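Local coordinates for protein putative aspartate aminotransferase (Thermus thermophilus, PDB 1IUG) that binds pyridoxal 5'-phosphate as a lysine adduct and probably transfers amino groups between amino acids and 2-oxo acids, as a class-V aminotransferase, at residues E45-E50 with V169-M174; G51-L56 with F195-P200; G41-A46 with A241-V246; G109-P114 with A136-P141; S163-E168 with E251-L256. All blocks are in the same frame, centred on the assembly; numbering follows the deposited sequence.

Contact 1. Residues E45-E50 with V169-M174; sequences EAFRTE and VALEAM
The carboxylate of Glu172 grips two successive residues by hydrogen bonds: Thr49 OG1 donates to Glu172 OE2 at 2.9 Å, on the syn lone pair, and the backbone N of Glu50 reaches Glu172 OE1 at 2.8 Å, with an angle of 159° at the hydrogen and from above the carboxylate plane. Glu172 holds CG in the crowded position between its own N and carbonyl carbon, and the bend at chi2 swings the acid across to segment 45-50. Thr49 carries OG1 anti to its backbone N; the same oxygen also takes a hydrogen bond from Gly51 N. Between the main chains, Leu171 N points almost straight at Arg48 O (176° at the hydrogen), but at 3.3 Å the bond is weak. A water donates to Arg48 O at 2.6 Å and accepts from Ala173 N at 2.9 Å.

This is where helix 30-47 ends, Arg48 taking positive phi as the chain turns toward strand 52-57, and where the loop between strands 155-159 and 178-182 runs beside it in nearly the same direction within the large domain of a fold type I enzyme.

Apolar and weaker contacts fill the rest. Ala170 CA-H meets Phe47 O at a CA-to-O distance of 3.2 Å. Arg48 CB rests on Ala170 CB (3.7 Å), while Val169 O lies over one face of the guanidinium, whose NH2 has a weak, long ion pair with Glu168. Leu171 CD1 approaches Phe47 CD2 obliquely at 4.1 Å, and both side chains also touch Ala179 of strand 178-182.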
# COMPACT_ATOMS: atom_id res chain seq x y z
N GLU A 45 -7.55 11.81 17.22
CA GLU A 45 -7.38 11.84 18.67
C GLU A 45 -6.02 11.27 19.06
O GLU A 45 -5.35 11.79 19.94
CB GLU A 45 -8.45 11.00 19.36
CG GLU A 45 -9.87 11.53 19.26
CD GLU A 45 -10.86 10.63 19.99
OE1 GLU A 45 -10.49 10.05 21.04
OE2 GLU A 45 -12.01 10.50 19.50
N ALA A 46 -5.64 10.17 18.41
CA ALA A 46 -4.37 9.51 18.68
C ALA A 46 -3.18 10.44 18.45
O ALA A 46 -2.23 10.42 19.22
CB ALA A 46 -4.24 8.25 17.82
N PHE A 47 -3.25 11.25 17.40
CA PHE A 47 -2.18 12.19 17.07
C PHE A 47 -2.22 13.49 17.87
O PHE A 47 -1.25 14.24 17.88
CB PHE A 47 -2.20 12.52 15.57
CG PHE A 47 -1.39 11.58 14.72
CD1 PHE A 47 -2.01 10.68 13.86
CD2 PHE A 47 0.00 11.62 14.76
CE1 PHE A 47 -1.26 9.85 13.05
CE2 PHE A 47 0.76 10.79 13.94
CZ PHE A 47 0.13 9.90 13.09
N ARG A 48 -3.35 13.76 18.53
CA ARG A 48 -3.52 14.97 19.33
C ARG A 48 -3.39 16.18 18.42
O ARG A 48 -2.45 16.97 18.54
CB ARG A 48 -2.43 15.06 20.41
CG ARG A 48 -2.41 13.97 21.46
CD ARG A 48 -3.68 13.91 22.27
NE ARG A 48 -3.52 13.03 23.44
CZ ARG A 48 -2.69 13.26 24.45
NH1 ARG A 48 -1.92 14.35 24.47
NH2 ARG A 48 -2.61 12.39 25.46
N THR A 49 -4.30 16.30 17.46
CA THR A 49 -4.27 17.43 16.54
C THR A 49 -5.67 17.92 16.21
O THR A 49 -6.65 17.19 16.35
CB THR A 49 -3.52 17.07 15.22
OG1 THR A 49 -3.50 18.23 14.36
CG2 THR A 49 -4.21 15.94 14.48
N GLU A 50 -5.75 19.18 15.83
CA GLU A 50 -7.02 19.79 15.45
C GLU A 50 -7.08 19.71 13.92
O GLU A 50 -8.07 20.09 13.31
CB GLU A 50 -7.05 21.25 15.90
CG GLU A 50 -8.46 21.79 16.15
CD GLU A 50 -9.13 21.12 17.33
OE1 GLU A 50 -8.55 21.14 18.44
OE2 GLU A 50 -10.25 20.58 17.15
N VAL A 169 2.58 11.56 22.31
CA VAL A 169 2.74 12.30 21.06
C VAL A 169 1.67 13.37 20.91
O VAL A 169 0.60 13.31 21.53
CB VAL A 169 2.67 11.36 19.81
CG1 VAL A 169 3.80 10.34 19.81
CG2 VAL A 169 1.31 10.65 19.74
N ALA A 170 1.97 14.37 20.09
CA ALA A 170 1.06 15.47 19.80
C ALA A 170 1.65 16.21 18.61
O ALA A 170 2.84 16.08 18.31
CB ALA A 170 0.93 16.41 20.99
N LEU A 171 0.81 16.95 17.89
CA LEU A 171 1.30 17.71 16.75
C LEU A 171 1.61 19.15 17.16
O LEU A 171 2.69 19.43 17.67
CB LEU A 171 0.32 17.66 15.59
CG LEU A 171 0.83 16.91 14.35
CD1 LEU A 171 1.27 15.51 14.74
CD2 LEU A 171 -0.25 16.85 13.30
N GLU A 172 0.64 20.05 16.97
CA GLU A 172 0.84 21.46 17.31
C GLU A 172 1.25 21.71 18.76
O GLU A 172 2.04 22.62 19.02
CB GLU A 172 -0.39 22.31 16.93
CG GLU A 172 -1.75 21.80 17.40
CD GLU A 172 -2.47 20.93 16.38
OE1 GLU A 172 -3.71 21.05 16.25
OE2 GLU A 172 -1.81 20.11 15.71
N ALA A 173 0.77 20.89 19.68
CA ALA A 173 1.12 21.05 21.09
C ALA A 173 2.60 20.79 21.35
O ALA A 173 3.15 21.26 22.34
CB ALA A 173 0.27 20.13 21.95
N MET A 174 3.25 20.04 20.46
CA MET A 174 4.68 19.76 20.59
C MET A 174 5.49 20.58 19.58
O MET A 174 6.70 20.40 19.46
CB MET A 174 4.98 18.27 20.40
CG MET A 174 4.37 17.36 21.46
SD MET A 174 5.19 15.73 21.58
CE MET A 174 5.38 15.30 19.89
O HOH W 1 -1.67 19.25 19.61

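Contact 2. Residues G51-L56 with F195-P200; sequences GEVLIL and FVALSP
Strand 52-57 forms one edge of the seven-stranded mixed sheet within this chain, and here it pairs with its antiparallel neighbour, strand 193-198. Two hydrogen-bonded pairs hold the register. Around Glu52 and Leu198, Glu52 N gives to Leu198 O at 2.9 Å, and Leu198 N gives to Glu52 O at 2.8 Å, nearly along the C=O axis. Around Leu54 and Val196, Leu54 N lies 2.8 Å from Val196 O, above the carbonyl plane, and Val196 N meets Leu54 O at 3.1 Å.

On the face of Val53, Ile55, Phe195 and Ala197, Ile55 CG1 sits at the edge of the Phe195 ring, 4.0 Å from CD2, the two side chains lying alongside and pointing the same way. Helix 30-47 covers this face. An alanine at Phe195 would remove the ring and would probably leave Ile55 and Leu43 of that helix less well packed. On the other face Leu56 and Val196 cross obliquely, CD1 to CG2 3.8 Å, under helix 215-222; Glu52 turns its carboxylate away to a salt bridge with Arg40. A strand antiparallel to both its neighbours in an otherwise parallel core, as 193-198 is, characterises the large domain of fold type I PLP enzymes.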
# COMPACT_ATOMS: atom_id res chain seq x y z
N GLY A 51 -6.01 19.18 13.33
CA GLY A 51 -5.92 19.04 11.89
C GLY A 51 -6.56 17.80 11.31
O GLY A 51 -7.55 17.30 11.84
N GLU A 52 -5.97 17.28 10.23
CA GLU A 52 -6.50 16.10 9.56
C GLU A 52 -5.46 14.99 9.45
O GLU A 52 -4.27 15.24 9.34
CB GLU A 52 -6.97 16.45 8.15
CG GLU A 52 -8.01 17.56 8.06
CD GLU A 52 -9.39 17.15 8.54
OE1 GLU A 52 -9.67 15.94 8.66
OE2 GLU A 52 -10.21 18.05 8.81
N VAL A 53 -5.94 13.75 9.48
CA VAL A 53 -5.06 12.60 9.33
C VAL A 53 -5.51 11.87 8.07
O VAL A 53 -6.69 11.58 7.89
CB VAL A 53 -5.14 11.64 10.54
CG1 VAL A 53 -4.12 10.51 10.37
CG2 VAL A 53 -4.88 12.40 11.84
N LEU A 54 -4.56 11.66 7.16
CA LEU A 54 -4.85 10.97 5.91
C LEU A 54 -4.36 9.52 5.95
O LEU A 54 -3.26 9.24 6.44
CB LEU A 54 -4.21 11.71 4.73
CG LEU A 54 -4.73 13.13 4.50
CD1 LEU A 54 -3.93 13.81 3.41
CD2 LEU A 54 -6.21 13.09 4.15
N ILE A 55 -5.21 8.60 5.49
CA ILE A 55 -4.89 7.18 5.45
C ILE A 55 -4.41 6.82 4.04
O ILE A 55 -5.15 6.98 3.06
CB ILE A 55 -6.12 6.32 5.79
CG1 ILE A 55 -6.65 6.70 7.18
CG2 ILE A 55 -5.78 4.84 5.70
CD1 ILE A 55 -7.85 5.89 7.61
N LEU A 56 -3.18 6.33 3.95
CA LEU A 56 -2.59 5.95 2.67
C LEU A 56 -2.35 4.45 2.62
O LEU A 56 -1.95 3.84 3.62
CB LEU A 56 -1.26 6.68 2.45
CG LEU A 56 -1.24 8.20 2.58
CD1 LEU A 56 0.16 8.70 2.30
CD2 LEU A 56 -2.22 8.85 1.62
N PHE A 195 0.16 6.68 7.58
CA PHE A 195 -0.66 7.84 7.94
C PHE A 195 0.11 9.15 7.93
O PHE A 195 1.25 9.22 8.39
CB PHE A 195 -1.29 7.65 9.33
CG PHE A 195 -1.88 6.29 9.55
CD1 PHE A 195 -1.17 5.34 10.27
CD2 PHE A 195 -3.12 5.96 9.02
CE1 PHE A 195 -1.69 4.06 10.45
CE2 PHE A 195 -3.65 4.68 9.20
CZ PHE A 195 -2.93 3.74 9.91
N VAL A 196 -0.51 10.18 7.37
CA VAL A 196 0.08 11.51 7.33
C VAL A 196 -0.86 12.42 8.10
O VAL A 196 -2.02 12.62 7.72
CB VAL A 196 0.23 12.05 5.89
CG1 VAL A 196 0.84 13.45 5.93
CG2 VAL A 196 1.10 11.13 5.06
N ALA A 197 -0.38 12.89 9.25
CA ALA A 197 -1.15 13.79 10.09
C ALA A 197 -0.67 15.21 9.81
O ALA A 197 0.52 15.48 9.84
CB ALA A 197 -0.95 13.44 11.57
N LEU A 198 -1.62 16.09 9.51
CA LEU A 198 -1.33 17.48 9.20
C LEU A 198 -2.06 18.43 10.14
O LEU A 198 -3.28 18.38 10.27
CB LEU A 198 -1.76 17.79 7.76
CG LEU A 198 -1.13 16.96 6.63
CD1 LEU A 198 -1.96 17.06 5.38
CD2 LEU A 198 0.30 17.41 6.38
N SER A 199 -1.30 19.30 10.80
CA SER A 199 -1.86 20.29 11.72
C SER A 199 -2.54 21.38 10.89
O SER A 199 -2.35 21.46 9.67
CB SER A 199 -0.74 20.91 12.56
OG SER A 199 0.11 21.71 11.76
N PRO A 200 -3.37 22.22 11.53
CA PRO A 200 -4.06 23.30 10.81
C PRO A 200 -3.05 24.19 10.08
O PRO A 200 -3.27 24.59 8.93
CB PRO A 200 -4.77 24.06 11.93
CG PRO A 200 -5.11 22.96 12.90
CD PRO A 200 -3.82 22.17 12.94

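Contact 3. Residues G41-A46 with A241-V246; sequences GLLREA and AVLEEV
Leu42 carries the largest share of the first segment's side. Its CB lies 3.7 Å from Leu243 CD1, and the two leucines slide past each other in opposite directions, each with CG anti to its carbonyl carbon. Farther out, Leu42 CD1 rests on the aliphatic stem of Glu244, 3.7 Å from CG, the two side chains crossing obliquely.

Leu43 points less directly across, but its end turns back: Leu43 CG meets Leu243 CD1 at 3.8 Å, the two side chains crossing at about a right angle. Leu43 also touches Val53 and Ile55 of strand 52-57. One turn on from Leu42, Ala46 offers its methyl, 4.3 Å from Leu243 CD2.

A single side chain thus serves all three: Leu243 sets CD1 against both Leu42 and Leu43 and lays CD2 toward Ala46, while itself also touching Leu187. The interface is wholly apolar at its centre. The helical segments cross at 47°, with axes 9.9 Å apart at closest approach. Through Leu43 helix 30-47 packs on the sheet, and through Leu42, Leu43 and Ala46 on helix 233-246, the layered alpha/beta packing typical of the fold type I large domain.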
# COMPACT_ATOMS: atom_id res chain seq x y z
N GLY A 41 -11.25 9.98 12.42
CA GLY A 41 -11.49 10.62 13.70
C GLY A 41 -10.69 10.07 14.87
O GLY A 41 -10.24 10.83 15.72
N LEU A 42 -10.52 8.75 14.92
CA LEU A 42 -9.76 8.13 15.99
C LEU A 42 -8.26 8.43 15.88
O LEU A 42 -7.59 8.68 16.88
CB LEU A 42 -10.01 6.62 16.01
CG LEU A 42 -11.44 6.21 16.39
CD1 LEU A 42 -11.63 4.72 16.18
CD2 LEU A 42 -11.74 6.61 17.84
N LEU A 43 -7.73 8.43 14.66
CA LEU A 43 -6.32 8.73 14.43
C LEU A 43 -6.06 10.19 14.78
O LEU A 43 -4.96 10.57 15.18
CB LEU A 43 -5.95 8.45 12.97
CG LEU A 43 -5.80 6.96 12.63
CD1 LEU A 43 -5.95 6.73 11.13
CD2 LEU A 43 -4.45 6.47 13.13
N ARG A 44 -7.11 10.98 14.62
CA ARG A 44 -7.13 12.41 14.91
C ARG A 44 -6.85 12.59 16.40
O ARG A 44 -6.00 13.39 16.79
CB ARG A 44 -8.53 12.91 14.55
CG ARG A 44 -8.61 14.07 13.61
CD ARG A 44 -7.97 15.31 14.15
NE ARG A 44 -8.90 15.99 15.06
CZ ARG A 44 -10.18 16.24 14.80
NH1 ARG A 44 -10.74 15.87 13.65
NH2 ARG A 44 -10.92 16.87 15.70
N GLU A 45 -7.55 11.81 17.22
CA GLU A 45 -7.38 11.84 18.67
C GLU A 45 -6.02 11.27 19.06
O GLU A 45 -5.35 11.79 19.94
CB GLU A 45 -8.45 11.00 19.36
CG GLU A 45 -9.87 11.53 19.26
CD GLU A 45 -10.86 10.63 19.99
OE1 GLU A 45 -10.49 10.05 21.04
OE2 GLU A 45 -12.01 10.50 19.50
N ALA A 46 -5.64 10.17 18.41
CA ALA A 46 -4.37 9.51 18.68
C ALA A 46 -3.18 10.44 18.45
O ALA A 46 -2.23 10.42 19.22
CB ALA A 46 -4.24 8.25 17.82
N ALA A 241 -10.90 -0.74 14.98
CA ALA A 241 -11.19 -1.65 16.10
C ALA A 241 -10.19 -1.54 17.24
O ALA A 241 -10.57 -1.53 18.41
CB ALA A 241 -11.26 -3.09 15.59
N VAL A 242 -8.90 -1.48 16.91
CA VAL A 242 -7.86 -1.36 17.93
C VAL A 242 -7.91 -0.00 18.63
O VAL A 242 -7.85 0.06 19.86
CB VAL A 242 -6.44 -1.59 17.33
CG1 VAL A 242 -5.36 -1.19 18.33
CG2 VAL A 242 -6.26 -3.05 16.97
N LEU A 243 -8.02 1.07 17.85
CA LEU A 243 -8.08 2.41 18.43
C LEU A 243 -9.29 2.59 19.34
O LEU A 243 -9.20 3.28 20.35
CB LEU A 243 -8.07 3.48 17.33
CG LEU A 243 -6.73 3.69 16.63
CD1 LEU A 243 -6.89 4.67 15.48
CD2 LEU A 243 -5.69 4.18 17.62
N GLU A 244 -10.40 1.96 18.99
CA GLU A 244 -11.61 2.05 19.81
C GLU A 244 -11.41 1.47 21.20
O GLU A 244 -11.98 1.95 22.17
CB GLU A 244 -12.79 1.34 19.13
CG GLU A 244 -13.55 2.20 18.15
CD GLU A 244 -14.66 1.45 17.44
OE1 GLU A 244 -14.68 1.45 16.19
OE2 GLU A 244 -15.52 0.87 18.14
N GLU A 245 -10.58 0.43 21.30
CA GLU A 245 -10.30 -0.21 22.57
C GLU A 245 -9.18 0.45 23.37
O GLU A 245 -9.27 0.59 24.59
CB GLU A 245 -9.98 -1.70 22.37
CG GLU A 245 -9.86 -2.46 23.69
CD GLU A 245 -9.38 -3.89 23.51
OE1 GLU A 245 -8.22 -4.18 23.89
OE2 GLU A 245 -10.16 -4.72 23.00
N VAL A 246 -8.12 0.87 22.68
CA VAL A 246 -6.97 1.48 23.33
C VAL A 246 -7.11 2.94 23.76
O VAL A 246 -6.71 3.30 24.87
CB VAL A 246 -5.69 1.33 22.46
CG1 VAL A 246 -4.53 2.10 23.07
CG2 VAL A 246 -5.32 -0.14 22.35

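Contact 4. Residues G109-P114 with A136-P141; sequences GDTPRP and ALADLP
Neither segment brings an aromatic ring; the flat acid groups both turn to partners elsewhere. Asp110 OD1 makes a salt bridge with Lys278, outside both segments, and Asp139 OD2 has a weak, long ion pair with Arg279. The ring of Pro112 packs against Tyr83 and against Leu143 of helix 140-150, with no atom of the 136-141 segment in close touch.

The methyl of Thr111 joins the two segments. Its CG2 stands anti to the carbonyl carbon, leaving OG1 in the crowded position (chi1 55°), and the methyl is thereby presented to the other segment. There it lies 3.8 Å from Ala136 CB, 3.7 Å from Leu137 O and 4.0 Å from Ala138 CA, seated against the run of backbone from one alanine to the other. Ala136 CB in turn approaches Gly109 O at 4.0 Å.

Polar linkage passes through a water: it donates to Pro112 O at 2.9 Å and accepts from Asp139 N at 2.8 Å, with a weak approach to Thr111 OG1. Asp139 forms the centre of an inverse gamma turn and is the N-cap residue of helix 140-150, so the water ties the loop to the start of that helix.

Ala136 and Leu137 belong to the short two-stranded hairpin with 130-131. Side chain to side chain, Ala136 is about 10 Å from Arg322, a predicted substrate-binding residue. The loop after strand 100-105 thus packs on the 130-131/136-137 hairpin and the N-terminus of helix 140-150, a meeting of two connections between parallel strands of the alpha/beta large domain of fold type I enzymes.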
# COMPACT_ATOMS: atom_id res chain seq x y z
N GLY A 109 22.81 6.07 18.25
CA GLY A 109 22.52 5.92 19.67
C GLY A 109 22.31 7.29 20.30
O GLY A 109 21.72 7.40 21.38
N ASP A 110 22.80 8.32 19.62
CA ASP A 110 22.68 9.70 20.08
C ASP A 110 21.49 10.41 19.44
O ASP A 110 20.88 9.89 18.50
CB ASP A 110 23.95 10.49 19.77
CG ASP A 110 25.12 10.13 20.68
OD1 ASP A 110 25.29 8.94 21.00
OD2 ASP A 110 25.87 11.05 21.06
N THR A 111 21.15 11.57 19.98
CA THR A 111 20.04 12.38 19.47
C THR A 111 20.51 13.83 19.37
O THR A 111 21.44 14.25 20.07
CB THR A 111 18.79 12.31 20.39
OG1 THR A 111 19.15 12.69 21.72
CG2 THR A 111 18.20 10.92 20.39
N PRO A 112 19.88 14.62 18.49
CA PRO A 112 20.22 16.03 18.28
C PRO A 112 19.99 16.91 19.51
O PRO A 112 19.10 16.65 20.31
CB PRO A 112 19.26 16.44 17.15
CG PRO A 112 18.99 15.17 16.44
CD PRO A 112 18.81 14.20 17.56
N ARG A 113 20.83 17.93 19.65
CA ARG A 113 20.71 18.89 20.75
C ARG A 113 19.90 20.06 20.18
O ARG A 113 20.03 20.39 19.00
CB ARG A 113 22.09 19.44 21.15
CG ARG A 113 23.20 18.42 21.32
CD ARG A 113 22.91 17.40 22.41
NE ARG A 113 23.91 16.33 22.43
CZ ARG A 113 25.23 16.52 22.57
NH1 ARG A 113 25.73 17.75 22.70
NH2 ARG A 113 26.05 15.48 22.55
N PRO A 114 19.04 20.69 21.00
CA PRO A 114 18.23 21.83 20.54
C PRO A 114 19.09 22.96 19.97
O PRO A 114 18.67 23.68 19.06
CB PRO A 114 17.51 22.26 21.81
CG PRO A 114 17.32 20.97 22.54
CD PRO A 114 18.66 20.29 22.37
N ALA A 136 16.69 5.08 20.26
CA ALA A 136 16.78 6.44 20.76
C ALA A 136 15.49 7.25 20.61
O ALA A 136 14.77 7.12 19.62
CB ALA A 136 17.93 7.17 20.06
N LEU A 137 15.23 8.09 21.60
CA LEU A 137 14.06 8.95 21.62
C LEU A 137 14.51 10.40 21.59
O LEU A 137 15.18 10.87 22.51
CB LEU A 137 13.24 8.70 22.88
CG LEU A 137 11.90 9.43 22.99
CD1 LEU A 137 10.96 8.91 21.91
CD2 LEU A 137 11.30 9.22 24.37
N ALA A 138 14.16 11.12 20.53
CA ALA A 138 14.54 12.53 20.41
C ALA A 138 13.59 13.41 21.22
O ALA A 138 12.42 13.07 21.40
CB ALA A 138 14.52 12.95 18.95
N ASP A 139 14.11 14.53 21.72
CA ASP A 139 13.32 15.48 22.50
C ASP A 139 12.61 16.40 21.50
O ASP A 139 13.01 17.54 21.30
CB ASP A 139 14.23 16.30 23.42
CG ASP A 139 13.46 17.02 24.53
OD1 ASP A 139 12.23 17.19 24.41
OD2 ASP A 139 14.10 17.40 25.52
N LEU A 140 11.54 15.88 20.92
CA LEU A 140 10.76 16.58 19.91
C LEU A 140 10.32 18.02 20.22
O LEU A 140 10.59 18.92 19.43
CB LEU A 140 9.54 15.73 19.52
CG LEU A 140 9.25 15.55 18.03
CD1 LEU A 140 10.48 15.02 17.31
CD2 LEU A 140 8.09 14.58 17.86
N PRO A 141 9.65 18.25 21.36
CA PRO A 141 9.20 19.61 21.70
C PRO A 141 10.33 20.62 21.78
O PRO A 141 10.22 21.73 21.26
CB PRO A 141 8.53 19.42 23.06
CG PRO A 141 8.07 18.00 23.03
CD PRO A 141 9.26 17.31 22.43
O HOH W 2 16.84 15.19 21.42

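Contact 5. Residues S163-E168 with E251-L256; sequences SLLVGE and EEHLAL
Leu254 lays its CD2 methyl on the peptide linking Val166 and Gly167, 3.5 Å from Val166 C and 3.7 Å from Gly167 N. With CG anti to its carbonyl carbon, the branch also brings CD1 against the acid end of Glu168, 3.4 Å from OE1.

Next to it, His253 has CG anti to the backbone N (chi1 173°) and meets Leu165 O at the ring edge, in plane. The NE2 bond to that oxygen is 2.9 Å long but weak, bent to 125° at the hydrogen, because the oxygen sits between NE2 and CD2. An alanine here would remove this donor and would probably loosen both the hold on Leu165 and the packing against Val246 of helix 233-246.

Glu168 OE1 and Glu251 OE2 come within 2.9 Å of each other, their carboxylates nearly coplanar; two acids this close are likely to raise the pKa of one of them. A water donates to both Val166 O (2.7 Å) and Leu254 O (2.8 Å).

The loop holds its own curve: Ser163 O accepts from Val166 N and Gly167 N, and Leu165 has positive phi. A tight turn after strand 155-159, packed on the beginning of helix 250-270, is consistent with the long helix leading out of the large domain in fold type I aminotransferases.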
# COMPACT_ATOMS: atom_id res chain seq x y z
N SER A 163 6.42 5.86 17.73
CA SER A 163 6.10 6.64 18.92
C SER A 163 4.58 6.70 19.09
O SER A 163 4.08 6.76 20.21
CB SER A 163 6.71 8.05 18.86
OG SER A 163 6.23 8.80 17.76
N LEU A 164 3.85 6.63 17.98
CA LEU A 164 2.38 6.65 18.02
C LEU A 164 1.86 5.42 18.75
O LEU A 164 2.13 4.29 18.34
CB LEU A 164 1.79 6.69 16.61
CG LEU A 164 0.26 6.78 16.53
CD1 LEU A 164 -0.21 8.14 17.03
CD2 LEU A 164 -0.22 6.55 15.11
N LEU A 165 1.12 5.65 19.84
CA LEU A 165 0.54 4.58 20.67
C LEU A 165 1.57 3.78 21.46
O LEU A 165 1.28 2.71 22.00
CB LEU A 165 -0.34 3.64 19.83
CG LEU A 165 -1.79 3.52 20.29
CD1 LEU A 165 -2.51 4.83 20.06
CD2 LEU A 165 -2.48 2.39 19.54
N VAL A 166 2.79 4.30 21.51
CA VAL A 166 3.88 3.65 22.23
C VAL A 166 4.31 4.62 23.33
O VAL A 166 4.51 4.22 24.47
CB VAL A 166 5.07 3.35 21.28
CG1 VAL A 166 6.22 2.74 22.04
CG2 VAL A 166 4.62 2.41 20.18
N GLY A 167 4.39 5.89 22.97
CA GLY A 167 4.76 6.94 23.90
C GLY A 167 3.87 8.15 23.66
O GLY A 167 3.00 8.12 22.79
N GLU A 168 4.07 9.20 24.45
CA GLU A 168 3.29 10.43 24.32
C GLU A 168 3.62 11.16 23.03
O GLU A 168 4.79 11.34 22.70
CB GLU A 168 3.55 11.36 25.51
CG GLU A 168 2.91 10.93 26.82
CD GLU A 168 1.39 11.09 26.82
OE1 GLU A 168 0.74 10.45 27.68
OE2 GLU A 168 0.85 11.85 25.99
N GLU A 251 -3.55 6.18 28.59
CA GLU A 251 -2.56 6.37 29.65
C GLU A 251 -2.08 5.04 30.24
O GLU A 251 -0.89 4.87 30.52
CB GLU A 251 -3.13 7.25 30.77
CG GLU A 251 -2.13 8.24 31.34
CD GLU A 251 -1.65 9.25 30.30
OE1 GLU A 251 -2.50 9.89 29.64
OE2 GLU A 251 -0.41 9.40 30.14
N GLU A 252 -3.01 4.11 30.42
CA GLU A 252 -2.69 2.80 30.96
C GLU A 252 -1.88 2.00 29.94
O GLU A 252 -0.94 1.30 30.30
CB GLU A 252 -3.96 2.03 31.33
CG GLU A 252 -4.78 2.67 32.45
CD GLU A 252 -5.85 3.65 31.96
OE1 GLU A 252 -5.53 4.59 31.20
OE2 GLU A 252 -7.02 3.47 32.35
N HIS A 253 -2.25 2.14 28.66
CA HIS A 253 -1.56 1.44 27.58
C HIS A 253 -0.11 1.92 27.47
O HIS A 253 0.81 1.12 27.29
CB HIS A 253 -2.28 1.65 26.24
CG HIS A 253 -1.55 1.10 25.06
ND1 HIS A 253 -1.56 -0.24 24.73
CD2 HIS A 253 -0.77 1.70 24.13
CE1 HIS A 253 -0.82 -0.44 23.66
NE2 HIS A 253 -0.33 0.73 23.27
N LEU A 254 0.07 3.23 27.57
CA LEU A 254 1.39 3.83 27.48
C LEU A 254 2.27 3.41 28.66
O LEU A 254 3.44 3.07 28.47
CB LEU A 254 1.29 5.35 27.39
CG LEU A 254 0.56 5.88 26.15
CD1 LEU A 254 0.55 7.40 26.14
CD2 LEU A 254 1.22 5.33 24.88
N ALA A 255 1.70 3.39 29.86
CA ALA A 255 2.43 3.00 31.06
C ALA A 255 2.86 1.53 30.98
O ALA A 255 3.95 1.17 31.41
CB ALA A 255 1.59 3.25 32.32
N LEU A 256 1.99 0.69 30.42
CA LEU A 256 2.31 -0.72 30.27
C LEU A 256 3.49 -0.89 29.31
O LEU A 256 4.45 -1.60 29.61
CB LEU A 256 1.11 -1.50 29.73
CG LEU A 256 1.37 -2.99 29.45
CD1 LEU A 256 1.65 -3.72 30.76
CD2 LEU A 256 0.18 -3.61 28.73
O HOH W 3 5.10 4.85 27.08

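Helix 30-47 is shared by contacts 1 and 3 (centres 13 Å apart) and leads directly into strand 52-57 of contact 2, whose centre is 10 Å from that of contact 1. Contact 5 continues the loop of contact 1, residues 163-168 running into 169-174, and touches contact 3, whose helix 233-246 precedes helix 250-270. Contact 4 lies apart, 27 Å from contact 3 between centres, but reaches contact 1 through Met174 on Leu140 and Pro141. Along the chain it is nested inside the loops closed by contacts 1, 2 and 3. Contact 2 lies within the seven-stranded sheet, contacts 1 and 3 pack helix 30-47 beside it, and contacts 4 and 5 involve loops that follow its strands.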